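Local coordinates for protein L-lysine 6-oxidase (Marinomonas mediterranea, PDB 3WEU) that oxidises the epsilon-amino group of L-lysine with its cysteine tryptophylquinone cofactor, releasing the hydrogen peroxide that makes it antibacterial, at residues R142-S145 and T150-I153. Numbering follows the deposited sequence.
Sequences RSVS and TVEI
R142 sets CG against CG1 of I153 (3.8 Å), the two side chains running at a slant to each other, and its CD reaches CG2 of V151 at 4.1 Å, roughly perpendicular to the valine. A bend at chi2 (-61°) turns the rest of the chain along the facing strand, bringing CA of I153 over one face of the guanidinium. NE gives a weak, strongly bent hydrogen bond to O of E152 (3.4 Å, 125°), a carbonyl also bonded by ND2 of N157. The buried charged end is held more by other partners: NH1 by the carbonyl of L139, NH2 by O of S154 and OD1 of N157. Further along, V151 puts CG1 3.5 Å from O of S143 and 4.2 Å from CG2 of V144, the two valines lying side by side but pointing opposite ways. Two end strands of one mixed sheet thus come together, antiparallel and 7.4 Å apart between axes, through side chains set against each other and the facing carbonyls, without backbone pairing. Instead, 142-145 pairs with strand 80-91 and 150-153 with strand 181-187, where the side chains of R142 and V144 also rest on L185 and T187.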
loop_
_atom_site.group_PDB
_atom_site.type_symbol
_atom_site.label_atom_id
_atom_site.label_comp_id
_atom_site.label_asym_id
_atom_site.label_seq_id
_atom_site.Cartn_x
_atom_site.Cartn_y
_atom_site.Cartn_z
ATOM N N ARG A 142 -4.358 -40.868 4.956
ATOM C CA ARG A 142 -3.164 -41.686 5.083
ATOM C C ARG A 142 -3.507 -42.711 6.118
ATOM O O ARG A 142 -4.361 -42.458 6.986
ATOM C CB ARG A 142 -1.942 -40.879 5.560
ATOM C CG ARG A 142 -1.375 -39.814 4.653
ATOM C CD ARG A 142 -0.877 -40.340 3.308
ATOM N NE ARG A 142 -0.516 -39.276 2.416
ATOM C CZ ARG A 142 -1.370 -38.565 1.682
ATOM N NH1 ARG A 142 -2.657 -38.764 1.773
ATOM N NH2 ARG A 142 -0.934 -37.594 0.921
ATOM N N SER A 143 -2.816 -43.854 6.070
ATOM C CA SER A 143 -2.958 -44.968 7.015
ATOM C C SER A 143 -1.613 -45.340 7.627
ATOM O O SER A 143 -0.538 -45.206 6.999
ATOM C CB SER A 143 -3.494 -46.183 6.264
ATOM O OG SER A 143 -4.844 -45.887 5.916
ATOM N N VAL A 144 -1.656 -45.754 8.866
ATOM C CA VAL A 144 -0.489 -46.226 9.541
ATOM C C VAL A 144 -0.892 -47.435 10.360
ATOM O O VAL A 144 -1.997 -47.527 10.853
ATOM C CB VAL A 144 0.064 -45.012 10.332
ATOM C CG1 VAL A 144 -0.725 -44.747 11.614
ATOM C CG2 VAL A 144 1.477 -45.147 10.595
ATOM N N SER A 145 0.032 -48.379 10.515
ATOM C CA SER A 145 -0.133 -49.523 11.377
ATOM C C SER A 145 1.188 -50.141 11.720
ATOM O O SER A 145 2.209 -49.929 11.049
ATOM C CB SER A 145 -0.959 -50.576 10.713
ATOM O OG SER A 145 -0.322 -51.016 9.509
ATOM N N THR A 150 5.822 -44.380 10.403
ATOM C CA THR A 150 5.786 -42.947 10.139
ATOM C C THR A 150 5.362 -42.744 8.711
ATOM O O THR A 150 5.984 -43.309 7.805
ATOM C CB THR A 150 7.139 -42.306 10.292
ATOM O OG1 THR A 150 7.646 -42.509 11.602
ATOM C CG2 THR A 150 7.046 -40.806 10.094
ATOM N N VAL A 151 4.312 -41.961 8.473
ATOM C CA VAL A 151 3.972 -41.513 7.114
ATOM C C VAL A 151 3.542 -40.048 7.075
ATOM O O VAL A 151 2.692 -39.618 7.858
ATOM C CB VAL A 151 2.931 -42.430 6.467
ATOM C CG1 VAL A 151 1.752 -42.593 7.304
ATOM C CG2 VAL A 151 2.490 -41.924 5.093
ATOM N N GLU A 152 4.141 -39.273 6.189
ATOM C CA GLU A 152 3.781 -37.874 6.023
ATOM C C GLU A 152 2.441 -37.762 5.313
ATOM O O GLU A 152 2.089 -38.557 4.425
ATOM C CB GLU A 152 4.876 -37.179 5.227
ATOM C CG GLU A 152 4.900 -35.681 5.378
ATOM C CD GLU A 152 5.206 -35.158 6.802
ATOM O OE1 GLU A 152 5.612 -35.986 7.686
ATOM O OE2 GLU A 152 5.163 -33.893 6.948
ATOM N N ILE A 153 1.662 -36.773 5.686
ATOM C CA ILE A 153 0.502 -36.406 4.862
ATOM C C ILE A 153 1.010 -35.386 3.858
ATOM O O ILE A 153 0.807 -34.174 3.964
ATOM C CB ILE A 153 -0.654 -35.846 5.729
ATOM C CG1 ILE A 153 -1.026 -36.767 6.896
ATOM C CG2 ILE A 153 -1.912 -35.620 4.924
ATOM C CD1 ILE A 153 -1.852 -36.010 7.958
#